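Local coordinates for protein ADP-ribosyltransferase (Staphylococcus aureus, PDB 1OJZ) that transfers single ADP-ribose units from NAD+ to target proteins, as a bacterial exoenzyme probably related to the C3-type toxins that modify Rho GTPases, at residues L86-Y91 / G149-L154; A145-R150 / P176-V181; D79-Y84 / T139-G144. All blocks are in the same frame, centred on the assembly; numbering follows the deposited sequence.

Contact 1. Residues L86-Y91 / G149-L154. With NAD (nicotinamide-adenine-dinucleotide), chain B.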
loop_
_atom_site.group_PDB
_atom_site.type_symbol
_atom_site.label_atom_id
_atom_site.label_comp_id
_atom_site.label_asym_id
_atom_site.label_seq_id
_atom_site.Cartn_x
_atom_site.Cartn_y
_atom_site.Cartn_z
ATOM N N LEU A 86 -2.423 4.529 3.106
ATOM C CA LEU A 86 -2.388 5.590 4.102
ATOM C C LEU A 86 -1.275 5.294 5.098
ATOM O O LEU A 86 -1.187 4.193 5.638
ATOM C CB LEU A 86 -3.747 5.708 4.797
ATOM C CG LEU A 86 -4.772 6.550 4.024
ATOM C CD1 LEU A 86 -4.897 6.045 2.587
ATOM C CD2 LEU A 86 -6.123 6.492 4.725
ATOM N N LEU A 87 -0.417 6.282 5.332
ATOM C CA LEU A 87 0.717 6.091 6.221
ATOM C C LEU A 87 0.892 7.217 7.234
ATOM O O LEU A 87 0.350 8.312 7.067
ATOM C CB LEU A 87 1.993 5.969 5.376
ATOM C CG LEU A 87 1.988 4.872 4.305
ATOM C CD1 LEU A 87 3.029 5.194 3.231
ATOM C CD2 LEU A 87 2.258 3.524 4.953
ATOM N N ASN A 88 1.659 6.927 8.284
ATOM C CA ASN A 88 1.964 7.893 9.330
ATOM C C ASN A 88 3.291 8.570 8.952
ATOM O O ASN A 88 3.985 8.120 8.037
ATOM C CB ASN A 88 2.079 7.188 10.690
ATOM C CG ASN A 88 0.760 6.566 11.138
ATOM O OD1 ASN A 88 -0.268 7.234 11.170
ATOM N ND2 ASN A 88 0.790 5.284 11.482
ATOM N N LEU A 89 3.644 9.643 9.651
ATOM C CA LEU A 89 4.866 10.378 9.348
ATOM C C LEU A 89 6.151 9.597 9.549
ATOM O O LEU A 89 7.191 9.976 9.009
ATOM C CB LEU A 89 4.916 11.677 10.156
ATOM C CG LEU A 89 3.777 12.666 9.876
ATOM C CD1 LEU A 89 4.072 13.982 10.577
ATOM C CD2 LEU A 89 3.621 12.891 8.380
ATOM N N ASP A 90 6.091 8.510 10.312
ATOM C CA ASP A 90 7.280 7.693 10.538
ATOM C C ASP A 90 7.833 7.182 9.205
ATOM O O ASP A 90 9.031 6.931 9.069
ATOM C CB ASP A 90 6.957 6.504 11.453
ATOM C CG ASP A 90 5.826 5.647 10.922
ATOM O OD1 ASP A 90 5.548 4.585 11.519
ATOM O OD2 ASP A 90 5.211 6.036 9.909
ATOM N N TYR A 91 6.948 7.032 8.226
ATOM C CA TYR A 91 7.325 6.559 6.899
ATOM C C TYR A 91 8.436 7.414 6.309
ATOM O O TYR A 91 9.327 6.903 5.633
ATOM C CB TYR A 91 6.102 6.583 5.974
ATOM C CG TYR A 91 6.409 6.428 4.500
ATOM C CD1 TYR A 91 6.654 5.172 3.941
ATOM C CD2 TYR A 91 6.446 7.542 3.661
ATOM C CE1 TYR A 91 6.926 5.033 2.576
ATOM C CE2 TYR A 91 6.716 7.418 2.306
ATOM C CZ TYR A 91 6.954 6.165 1.763
ATOM O OH TYR A 91 7.214 6.055 0.411
ATOM N N GLY A 149 -7.629 8.896 8.996
ATOM C CA GLY A 149 -7.035 9.990 9.744
ATOM C C GLY A 149 -5.537 10.180 9.548
ATOM O O GLY A 149 -4.991 11.215 9.946
ATOM N N ARG A 150 -4.870 9.203 8.931
ATOM C CA ARG A 150 -3.421 9.277 8.715
ATOM C C ARG A 150 -2.962 10.443 7.830
ATOM O O ARG A 150 -3.623 10.804 6.858
ATOM C CB ARG A 150 -2.900 7.951 8.155
ATOM C CG ARG A 150 -2.952 6.804 9.156
ATOM C CD ARG A 150 -2.315 5.544 8.583
ATOM N NE ARG A 150 -2.098 4.534 9.615
ATOM C CZ ARG A 150 -1.501 3.363 9.413
ATOM N NH1 ARG A 150 -1.055 3.038 8.207
ATOM N NH2 ARG A 150 -1.344 2.515 10.425
ATOM N N PRO A 151 -1.800 11.039 8.164
ATOM C CA PRO A 151 -1.156 12.175 7.490
ATOM C C PRO A 151 -0.785 12.001 6.019
ATOM O O PRO A 151 -1.043 12.878 5.193
ATOM C CB PRO A 151 0.091 12.422 8.341
ATOM C CG PRO A 151 -0.262 11.850 9.666
ATOM C CD PRO A 151 -0.970 10.589 9.294
ATOM N N ILE A 152 -0.169 10.871 5.695
ATOM C CA ILE A 152 0.279 10.624 4.331
ATOM C C ILE A 152 -0.609 9.692 3.533
ATOM O O ILE A 152 -1.126 8.708 4.047
ATOM C CB ILE A 152 1.703 10.024 4.328
ATOM C CG1 ILE A 152 2.674 11.015 4.975
ATOM C CG2 ILE A 152 2.149 9.693 2.900
ATOM C CD1 ILE A 152 4.003 10.395 5.343
ATOM N N GLU A 153 -0.778 10.017 2.261
ATOM C CA GLU A 153 -1.552 9.177 1.374
ATOM C C GLU A 153 -0.650 8.848 0.197
ATOM O O GLU A 153 -0.314 9.715 -0.604
ATOM C CB GLU A 153 -2.804 9.897 0.884
ATOM C CG GLU A 153 -3.617 9.073 -0.105
ATOM C CD GLU A 153 -4.855 9.800 -0.587
ATOM O OE1 GLU A 153 -5.782 10.001 0.228
ATOM O OE2 GLU A 153 -4.896 10.176 -1.778
ATOM N N LEU A 154 -0.231 7.595 0.116
ATOM C CA LEU A 154 0.623 7.158 -0.975
ATOM C C LEU A 154 -0.338 6.725 -2.084
ATOM O O LEU A 154 -0.928 5.656 -2.004
ATOM C CB LEU A 154 1.477 5.967 -0.520
ATOM C CG LEU A 154 2.832 5.681 -1.172
ATOM C CD1 LEU A 154 3.265 4.268 -0.796
ATOM C CD2 LEU A 154 2.751 5.846 -2.675
HETATM P PA NAD B . 2.359 -1.227 7.682
HETATM O O1A NAD B . 2.469 -0.304 6.536
HETATM O O2A NAD B . 3.089 -2.523 7.637
HETATM O O5B NAD B . 2.764 -0.431 9.006
HETATM C C5B NAD B . 4.045 0.217 9.080
HETATM C C4B NAD B . 3.864 1.567 9.722
HETATM O O4B NAD B . 5.218 2.137 9.635
HETATM C C3B NAD B . 2.915 2.525 8.944
HETATM O O3B NAD B . 1.939 3.048 9.889
HETATM C C2B NAD B . 3.765 3.616 8.331
HETATM O O2B NAD B . 3.518 4.926 8.669
HETATM C C1B NAD B . 5.220 3.118 8.591
HETATM N N9A NAD B . 5.797 2.478 7.396
HETATM C C8A NAD B . 5.261 1.732 6.335
HETATM N N7A NAD B . 6.150 1.345 5.452
HETATM C C5A NAD B . 7.329 1.816 5.854
HETATM C C6A NAD B . 8.680 1.713 5.298
HETATM N N6A NAD B . 8.935 1.073 4.175
HETATM N N1A NAD B . 9.660 2.357 6.041
HETATM C C2A NAD B . 9.461 3.028 7.192
HETATM N N3A NAD B . 8.191 3.149 7.770
HETATM C C4A NAD B . 7.151 2.530 7.068
HETATM O O3 NAD B . 0.836 -1.550 7.935
HETATM P PN NAD B . -0.457 -0.571 7.988
HETATM O O1N NAD B . -0.521 0.166 6.723
HETATM O O2N NAD B . -0.350 0.196 9.264
HETATM O O5D NAD B . -1.622 -1.671 7.964
HETATM C C5D NAD B . -1.837 -2.570 9.079
HETATM C C4D NAD B . -3.255 -3.011 9.068
HETATM O O4D NAD B . -4.095 -1.991 8.366
HETATM C C3D NAD B . -3.526 -4.355 8.295
HETATM O O3D NAD B . -4.349 -5.236 9.096
HETATM C C2D NAD B . -4.280 -3.934 7.018
HETATM O O2D NAD B . -5.116 -4.970 6.563
HETATM C C1D NAD B . -5.046 -2.637 7.494
HETATM N N1N NAD B . -5.487 -1.640 6.423
HETATM C C2N NAD B . -4.548 -0.572 6.109
HETATM C C3N NAD B . -4.486 0.038 4.909
HETATM C C7N NAD B . -3.516 1.164 4.643
HETATM O O7N NAD B . -3.804 1.981 3.736
HETATM N N7N NAD B . -2.405 1.278 5.381
HETATM C C4N NAD B . -5.408 -0.367 3.768
HETATM C C5N NAD B . -5.809 -1.804 3.930
HETATM C C6N NAD B . -6.104 -2.247 5.250
#
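Arg150 reaches across to Leu86 at the end of its strand and to Asn88 just beyond it, its chain extended from CG to NE, and the outstretched guanidinium serves protein and cofactor at once. NH1 gives a hydrogen bond to Leu86 O (2.8 Å, 155°), the oxygen lying almost exactly in the guanidinium plane. Between its two terminal nitrogens the guanidinium takes the phosphate oxygen O2N of NAD, with NH2 donating at 2.8 Å and NH1 less directly. One guanidinium face carries Asn88 ND2, 3.3 Å above the plane and off centre, with the amide inclined 61° to it; the cofactor hydroxyl O3B sits over that same face. Leu86 pairs with the carboxamide through its own backbone, N donating to NAD O7N (3.0 Å) while Leu86 O accepts from N7N. Asn88 N holds the adenosine ribose through O2B.

Behind this polar front the strands are zipped by Leu87 N to Ile152 O (2.8 Å) and the return bond from Ile152 N. Leu87 CD1 packs on Leu154 CB, and the tip of Leu89, CD2, rests against Pro151 CB at 3.6 Å. The side chains of Ile152 and Tyr91 cross at about a right angle, CD1 approaching CD2, while Tyr91 OH bonds Tyr189. An antiparallel strand pair whose end and adjoining loops hold the dinucleotide fits the NAD cleft of ADP-ribosyltransferase exoenzymes.

Contact 2. Residues A145-R150 / P176-V181. With NAD (nicotinamide-adenine-dinucleotide), chain B.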
loop_
_atom_site.group_PDB
_atom_site.type_symbol
_atom_site.label_atom_id
_atom_site.label_comp_id
_atom_site.label_asym_id
_atom_site.label_seq_id
_atom_site.Cartn_x
_atom_site.Cartn_y
_atom_site.Cartn_z
ATOM N N ALA A 145 -11.361 4.630 3.209
ATOM C CA ALA A 145 -12.154 3.487 3.647
ATOM C C ALA A 145 -11.555 2.918 4.932
ATOM O O ALA A 145 -12.208 2.155 5.645
ATOM C CB ALA A 145 -12.185 2.411 2.556
ATOM N N ALA A 146 -10.313 3.301 5.225
ATOM C CA ALA A 146 -9.625 2.821 6.420
ATOM C C ALA A 146 -8.520 3.765 6.893
ATOM O O ALA A 146 -7.816 4.367 6.085
ATOM C CB ALA A 146 -9.043 1.446 6.146
ATOM N N LEU A 147 -8.368 3.885 8.211
ATOM C CA LEU A 147 -7.337 4.743 8.794
ATOM C C LEU A 147 -7.307 6.100 8.093
ATOM O O LEU A 147 -6.240 6.682 7.905
ATOM C CB LEU A 147 -5.962 4.078 8.649
ATOM C CG LEU A 147 -5.751 2.629 9.117
ATOM C CD1 LEU A 147 -6.608 1.683 8.305
ATOM C CD2 LEU A 147 -4.292 2.250 8.942
ATOM N N ALA A 148 -8.477 6.605 7.718
ATOM C CA ALA A 148 -8.575 7.871 6.999
ATOM C C ALA A 148 -7.956 9.066 7.721
ATOM O O ALA A 148 -7.768 10.126 7.124
ATOM C CB ALA A 148 -10.041 8.161 6.659
ATOM N N GLY A 149 -7.629 8.896 8.996
ATOM C CA GLY A 149 -7.035 9.990 9.744
ATOM C C GLY A 149 -5.537 10.180 9.548
ATOM O O GLY A 149 -4.991 11.215 9.946
ATOM N N ARG A 150 -4.870 9.203 8.931
ATOM C CA ARG A 150 -3.421 9.277 8.715
ATOM C C ARG A 150 -2.962 10.443 7.830
ATOM O O ARG A 150 -3.623 10.804 6.858
ATOM C CB ARG A 150 -2.900 7.951 8.155
ATOM C CG ARG A 150 -2.952 6.804 9.156
ATOM C CD ARG A 150 -2.315 5.544 8.583
ATOM N NE ARG A 150 -2.098 4.534 9.615
ATOM C CZ ARG A 150 -1.501 3.363 9.413
ATOM N NH1 ARG A 150 -1.055 3.038 8.207
ATOM N NH2 ARG A 150 -1.344 2.515 10.425
ATOM N N PRO A 176 -13.232 -6.253 7.712
ATOM C CA PRO A 176 -14.015 -5.928 6.519
ATOM C C PRO A 176 -14.332 -4.439 6.408
ATOM O O PRO A 176 -14.349 -3.717 7.411
ATOM C CB PRO A 176 -15.262 -6.803 6.674
ATOM C CG PRO A 176 -15.365 -7.014 8.149
ATOM C CD PRO A 176 -13.941 -7.218 8.566
ATOM N N GLY A 177 -14.557 -3.980 5.183
ATOM C CA GLY A 177 -14.874 -2.582 4.978
ATOM C C GLY A 177 -13.706 -1.659 4.672
ATOM O O GLY A 177 -13.904 -0.453 4.535
ATOM N N GLN A 178 -12.492 -2.194 4.566
ATOM C CA GLN A 178 -11.342 -1.345 4.253
ATOM C C GLN A 178 -11.010 -1.379 2.758
ATOM O O GLN A 178 -10.010 -0.807 2.332
ATOM C CB GLN A 178 -10.114 -1.779 5.065
ATOM C CG GLN A 178 -10.345 -1.802 6.568
ATOM C CD GLN A 178 -9.125 -2.258 7.346
ATOM O OE1 GLN A 178 -8.482 -3.242 6.983
ATOM N NE2 GLN A 178 -8.809 -1.554 8.433
ATOM N N GLN A 179 -11.854 -2.044 1.970
ATOM C CA GLN A 179 -11.642 -2.154 0.524
ATOM C C GLN A 179 -10.170 -2.444 0.243
ATOM O O GLN A 179 -9.583 -1.912 -0.702
ATOM C CB GLN A 179 -12.051 -0.845 -0.164
ATOM C CG GLN A 179 -13.545 -0.525 -0.065
ATOM C CD GLN A 179 -14.393 -1.353 -1.023
ATOM O OE1 GLN A 179 -15.626 -1.327 -0.964
ATOM N NE2 GLN A 179 -13.741 -2.079 -1.915
ATOM N N GLU A 180 -9.580 -3.303 1.064
ATOM C CA GLU A 180 -8.168 -3.608 0.932
ATOM C C GLU A 180 -7.713 -4.338 -0.322
ATOM O O GLU A 180 -8.339 -5.289 -0.796
ATOM C CB GLU A 180 -7.672 -4.376 2.168
ATOM C CG GLU A 180 -6.203 -4.804 2.064
ATOM C CD GLU A 180 -5.603 -5.174 3.402
ATOM O OE1 GLU A 180 -6.361 -5.240 4.392
ATOM O OE2 GLU A 180 -4.376 -5.404 3.465
ATOM N N VAL A 181 -6.609 -3.853 -0.869
ATOM C CA VAL A 181 -5.988 -4.465 -2.028
ATOM C C VAL A 181 -4.577 -4.727 -1.536
ATOM O O VAL A 181 -3.844 -3.798 -1.190
ATOM C CB VAL A 181 -5.967 -3.526 -3.250
ATOM C CG1 VAL A 181 -5.098 -4.134 -4.349
ATOM C CG2 VAL A 181 -7.387 -3.331 -3.778
HETATM P PA NAD B . 2.359 -1.227 7.682
HETATM O O1A NAD B . 2.469 -0.304 6.536
HETATM O O2A NAD B . 3.089 -2.523 7.637
HETATM O O5B NAD B . 2.764 -0.431 9.006
HETATM C C5B NAD B . 4.045 0.217 9.080
HETATM C C4B NAD B . 3.864 1.567 9.722
HETATM O O4B NAD B . 5.218 2.137 9.635
HETATM C C3B NAD B . 2.915 2.525 8.944
HETATM O O3B NAD B . 1.939 3.048 9.889
HETATM C C2B NAD B . 3.765 3.616 8.331
HETATM O O2B NAD B . 3.518 4.926 8.669
HETATM C C1B NAD B . 5.220 3.118 8.591
HETATM N N9A NAD B . 5.797 2.478 7.396
HETATM C C8A NAD B . 5.261 1.732 6.335
HETATM N N7A NAD B . 6.150 1.345 5.452
HETATM C C5A NAD B . 7.329 1.816 5.854
HETATM C C6A NAD B . 8.680 1.713 5.298
HETATM N N6A NAD B . 8.935 1.073 4.175
HETATM N N1A NAD B . 9.660 2.357 6.041
HETATM C C2A NAD B . 9.461 3.028 7.192
HETATM N N3A NAD B . 8.191 3.149 7.770
HETATM C C4A NAD B . 7.151 2.530 7.068
HETATM O O3 NAD B . 0.836 -1.550 7.935
HETATM P PN NAD B . -0.457 -0.571 7.988
HETATM O O1N NAD B . -0.521 0.166 6.723
HETATM O O2N NAD B . -0.350 0.196 9.264
HETATM O O5D NAD B . -1.622 -1.671 7.964
HETATM C C5D NAD B . -1.837 -2.570 9.079
HETATM C C4D NAD B . -3.255 -3.011 9.068
HETATM O O4D NAD B . -4.095 -1.991 8.366
HETATM C C3D NAD B . -3.526 -4.355 8.295
HETATM O O3D NAD B . -4.349 -5.236 9.096
HETATM C C2D NAD B . -4.280 -3.934 7.018
HETATM O O2D NAD B . -5.116 -4.970 6.563
HETATM C C1D NAD B . -5.046 -2.637 7.494
HETATM N N1N NAD B . -5.487 -1.640 6.423
HETATM C C2N NAD B . -4.548 -0.572 6.109
HETATM C C3N NAD B . -4.486 0.038 4.909
HETATM C C7N NAD B . -3.516 1.164 4.643
HETATM O O7N NAD B . -3.804 1.981 3.736
HETATM N N7N NAD B . -2.405 1.278 5.381
HETATM C C4N NAD B . -5.408 -0.367 3.768
HETATM C C5N NAD B . -5.809 -1.804 3.930
HETATM C C6N NAD B . -6.104 -2.247 5.250
#
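Gly177 and Gln178 bring 176-181 up against Ala145. The glycine takes a backbone conformation (phi 93°, psi 2°) that would jam a CB against the preceding carbonyl oxygen. Its own carbonyl comes near the carbonyl of Ala145, two acceptors that cannot bond. Gly177 N is bonded to Asp168.

Gln178 does most of the touching. CG stands beside the backbone N (chi1 -56°) and the chain runs on extended, laying its aliphatic part along the methyl of Ala146, with Ala146 CB 3.5 Å from Gln178 CG. Farther out, NE2 passes 3.9 Å from Leu147 CD1, the two side chains crossing at a slant. The amide oxygen turns to the cofactor, OE1 lying 3.1 Å from NAD C6N on the nicotinamide ring. Leu147 in turn sets CD1 3.8 Å from NAD C2N, so the ring has neighbours from both segments. Its other branch, CD2, lies over the guanidinium of Arg150 on the face away from O3B, although the spacing modelled there is tight enough to be doubtful in detail.

Gln179 adds a light touch, its CG near the methyl of Ala145. Glu180, where strand 180-183 begins, swings its carboxylate to the nicotinamide ribose and accepts from NAD O2D at OE1 (2.5 Å); with OE1 on the ribose and OE2 on Ser138, the carboxylate's rotation is fixed at both oxygens. Gln178 and Glu180 form the Gln-X-Glu signature of the ADP-ribosylating toxin turn-turn loop: Gln178 probably serves target recognition as in C3-like relatives, while Glu180 binds the ribose, and 145-150 probably corresponds to part of their phosphate-nicotinamide loop.

Contact 3. Residues D79-Y84 / T139-G144. With NAD (nicotinamide-adenine-dinucleotide), chain B.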
loop_
_atom_site.group_PDB
_atom_site.type_symbol
_atom_site.label_atom_id
_atom_site.label_comp_id
_atom_site.label_asym_id
_atom_site.label_seq_id
_atom_site.Cartn_x
_atom_site.Cartn_y
_atom_site.Cartn_z
ATOM N N ASP A 79 -7.893 -3.714 -14.935
ATOM C CA ASP A 79 -7.764 -2.346 -15.441
ATOM C C ASP A 79 -6.597 -1.675 -14.736
ATOM O O ASP A 79 -6.144 -2.133 -13.685
ATOM C CB ASP A 79 -8.984 -1.476 -15.114
ATOM C CG ASP A 79 -10.258 -1.967 -15.741
ATOM O OD1 ASP A 79 -10.989 -2.720 -15.065
ATOM O OD2 ASP A 79 -10.526 -1.595 -16.904
ATOM N N SER A 80 -6.126 -0.580 -15.321
ATOM C CA SER A 80 -5.080 0.212 -14.702
ATOM C C SER A 80 -5.897 0.817 -13.561
ATOM O O SER A 80 -7.087 1.088 -13.750
ATOM C CB SER A 80 -4.604 1.301 -15.664
ATOM O OG SER A 80 -3.796 2.250 -14.999
ATOM N N VAL A 81 -5.302 1.014 -12.389
ATOM C CA VAL A 81 -6.072 1.554 -11.268
ATOM C C VAL A 81 -5.228 2.139 -10.136
ATOM O O VAL A 81 -4.071 1.747 -9.931
ATOM C CB VAL A 81 -7.004 0.447 -10.669
ATOM C CG1 VAL A 81 -6.176 -0.749 -10.243
ATOM C CG2 VAL A 81 -7.790 0.978 -9.478
ATOM N N TYR A 82 -5.816 3.088 -9.414
ATOM C CA TYR A 82 -5.152 3.713 -8.273
ATOM C C TYR A 82 -5.618 3.072 -6.972
ATOM O O TYR A 82 -6.811 2.801 -6.790
ATOM C CB TYR A 82 -5.467 5.216 -8.194
ATOM C CG TYR A 82 -4.642 6.108 -9.098
ATOM C CD1 TYR A 82 -5.195 6.666 -10.251
ATOM C CD2 TYR A 82 -3.311 6.399 -8.796
ATOM C CE1 TYR A 82 -4.442 7.496 -11.082
ATOM C CE2 TYR A 82 -2.547 7.222 -9.620
ATOM C CZ TYR A 82 -3.119 7.767 -10.759
ATOM O OH TYR A 82 -2.373 8.578 -11.584
ATOM N N VAL A 83 -4.672 2.804 -6.078
ATOM C CA VAL A 83 -4.996 2.267 -4.766
ATOM C C VAL A 83 -4.284 3.200 -3.801
ATOM O O VAL A 83 -3.275 3.822 -4.156
ATOM C CB VAL A 83 -4.499 0.822 -4.563
ATOM C CG1 VAL A 83 -5.274 -0.120 -5.490
ATOM C CG2 VAL A 83 -2.988 0.743 -4.810
ATOM N N TYR A 84 -4.799 3.299 -2.584
ATOM C CA TYR A 84 -4.218 4.206 -1.609
ATOM C C TYR A 84 -3.635 3.546 -0.368
ATOM O O TYR A 84 -4.295 2.757 0.304
ATOM C CB TYR A 84 -5.268 5.244 -1.197
ATOM C CG TYR A 84 -5.795 6.044 -2.368
ATOM C CD1 TYR A 84 -6.760 5.515 -3.227
ATOM C CD2 TYR A 84 -5.284 7.306 -2.651
ATOM C CE1 TYR A 84 -7.199 6.231 -4.345
ATOM C CE2 TYR A 84 -5.707 8.027 -3.754
ATOM C CZ TYR A 84 -6.663 7.487 -4.601
ATOM O OH TYR A 84 -7.054 8.208 -5.711
ATOM N N THR A 139 -3.160 -1.797 0.944
ATOM C CA THR A 139 -3.761 -0.580 0.404
ATOM C C THR A 139 -5.281 -0.639 0.353
ATOM O O THR A 139 -5.887 -1.667 0.659
ATOM C CB THR A 139 -3.258 -0.318 -1.027
ATOM O OG1 THR A 139 -3.750 -1.350 -1.898
ATOM C CG2 THR A 139 -1.718 -0.307 -1.066
ATOM N N GLN A 140 -5.890 0.478 -0.041
ATOM C CA GLN A 140 -7.342 0.560 -0.157
ATOM C C GLN A 140 -7.763 1.109 -1.521
ATOM O O GLN A 140 -7.163 2.063 -2.036
ATOM C CB GLN A 140 -7.925 1.405 0.993
ATOM C CG GLN A 140 -7.158 2.663 1.351
ATOM C CD GLN A 140 -7.543 3.227 2.721
ATOM O OE1 GLN A 140 -8.666 3.684 2.928
ATOM N NE2 GLN A 140 -6.604 3.189 3.662
ATOM N N LEU A 141 -8.775 0.472 -2.113
ATOM C CA LEU A 141 -9.306 0.857 -3.424
ATOM C C LEU A 141 -9.958 2.224 -3.354
ATOM O O LEU A 141 -10.017 2.947 -4.342
ATOM C CB LEU A 141 -10.369 -0.144 -3.902
ATOM C CG LEU A 141 -10.096 -1.057 -5.098
ATOM C CD1 LEU A 141 -11.405 -1.751 -5.487
ATOM C CD2 LEU A 141 -9.548 -0.258 -6.270
ATOM N N VAL A 142 -10.489 2.548 -2.183
ATOM C CA VAL A 142 -11.143 3.829 -1.964
ATOM C C VAL A 142 -10.429 4.523 -0.820
ATOM O O VAL A 142 -10.394 4.013 0.304
ATOM C CB VAL A 142 -12.627 3.642 -1.589
ATOM C CG1 VAL A 142 -13.277 5.003 -1.324
ATOM C CG2 VAL A 142 -13.351 2.902 -2.704
ATOM N N SER A 143 -9.840 5.674 -1.110
ATOM C CA SER A 143 -9.120 6.413 -0.085
ATOM C C SER A 143 -10.061 6.762 1.057
ATOM O O SER A 143 -11.185 7.210 0.825
ATOM C CB SER A 143 -8.530 7.695 -0.672
ATOM O OG SER A 143 -7.807 8.407 0.318
ATOM N N GLY A 144 -9.605 6.549 2.286
ATOM C CA GLY A 144 -10.429 6.867 3.437
ATOM C C GLY A 144 -11.280 5.726 3.957
ATOM O O GLY A 144 -11.870 5.836 5.029
HETATM P PA NAD B . 2.359 -1.227 7.682
HETATM O O1A NAD B . 2.469 -0.304 6.536
HETATM O O2A NAD B . 3.089 -2.523 7.637
HETATM O O5B NAD B . 2.764 -0.431 9.006
HETATM C C5B NAD B . 4.045 0.217 9.080
HETATM C C4B NAD B . 3.864 1.567 9.722
HETATM O O4B NAD B . 5.218 2.137 9.635
HETATM C C3B NAD B . 2.915 2.525 8.944
HETATM O O3B NAD B . 1.939 3.048 9.889
HETATM C C2B NAD B . 3.765 3.616 8.331
HETATM O O2B NAD B . 3.518 4.926 8.669
HETATM C C1B NAD B . 5.220 3.118 8.591
HETATM N N9A NAD B . 5.797 2.478 7.396
HETATM C C8A NAD B . 5.261 1.732 6.335
HETATM N N7A NAD B . 6.150 1.345 5.452
HETATM C C5A NAD B . 7.329 1.816 5.854
HETATM C C6A NAD B . 8.680 1.713 5.298
HETATM N N6A NAD B . 8.935 1.073 4.175
HETATM N N1A NAD B . 9.660 2.357 6.041
HETATM C C2A NAD B . 9.461 3.028 7.192
HETATM N N3A NAD B . 8.191 3.149 7.770
HETATM C C4A NAD B . 7.151 2.530 7.068
HETATM O O3 NAD B . 0.836 -1.550 7.935
HETATM P PN NAD B . -0.457 -0.571 7.988
HETATM O O1N NAD B . -0.521 0.166 6.723
HETATM O O2N NAD B . -0.350 0.196 9.264
HETATM O O5D NAD B . -1.622 -1.671 7.964
HETATM C C5D NAD B . -1.837 -2.570 9.079
HETATM C C4D NAD B . -3.255 -3.011 9.068
HETATM O O4D NAD B . -4.095 -1.991 8.366
HETATM C C3D NAD B . -3.526 -4.355 8.295
HETATM O O3D NAD B . -4.349 -5.236 9.096
HETATM C C2D NAD B . -4.280 -3.934 7.018
HETATM O O2D NAD B . -5.116 -4.970 6.563
HETATM C C1D NAD B . -5.046 -2.637 7.494
HETATM N N1N NAD B . -5.487 -1.640 6.423
HETATM C C2N NAD B . -4.548 -0.572 6.109
HETATM C C3N NAD B . -4.486 0.038 4.909
HETATM C C7N NAD B . -3.516 1.164 4.643
HETATM O O7N NAD B . -3.804 1.981 3.736
HETATM N N7N NAD B . -2.405 1.278 5.381
HETATM C C4N NAD B . -5.408 -0.367 3.768
HETATM C C5N NAD B . -5.809 -1.804 3.930
HETATM C C6N NAD B . -6.104 -2.247 5.250
HETATM O O HOH W 1 -9.313 3.795 -6.576
#
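Tyr84 and Ser143 meet because the tyrosine's CG lies beside its own backbone N (chi1 -58°), which lays one ring face under the serine. Gln140 works differently: with chi1 at 42° its CG is wedged between backbone N and carbonyl carbon, and the chain then stretches out past CG toward the nicotinamide. That position also presses Gln140 CG to 3.0 Å from Tyr84 O, a close approach.

Over the tyrosine face Ser143 CB makes a CH-pi contact, 3.8 Å from the centroid of the Tyr84 ring and 16° off the normal. Gln140 O lies near the plane at the ring's edge, so the ring is touched on a face and along its rim. Its hydroxyl is held by Asn5, and Ser143 OG by Glu153. At the far end of Gln140, NE2 donates nearly straight to NAD O7N (3.1 Å), while OE1 takes the N-H of Ala146; with both ends of the amide engaged, its rotation is fixed and the carboxamide oxygen of the cofactor is caught in a set place.

The backbones make one antiparallel bridge, Tyr84 N to Gln140 O at 2.7 Å and Gln140 N back to Tyr84 O. Beyond it the chains part, and a water spans the gap, donating to Tyr82 O (2.7 Å) and to Leu141 O. Leu141 CD2 packs on Val81 CG2 at 3.9 Å, and Val83 leans against the side of Thr139, whose hydroxyl bonds Val181 O.

Helix 9-23 covers Val81 and Leu141 with Trp15, strand 152-158 flanks 79-84 along its other edge, and strand 180-183 lies beyond 137-140, making this bridge the seam between the two sheets.

From the N terminus, strand 81-87 comes first and supplies both contact 3, through 79-84, and contact 1, through its end and the turn at 86-91. The chain then makes a long excursion that includes helices 100-106 and 116-126 and returns by strand 137-140, where contact 3 closes. Contact 1 closes a little later at 149-154, so the two cross rather than nest. Contact 2 opens at 145-150, after contact 3 has closed, sharing Gly149 and Arg150 with contact 1, and ends at 176-181; contacts 3 and 2 thus follow in series. Together they fasten the five-stranded sheet to the three-stranded one, with NAD touched by all three contacts.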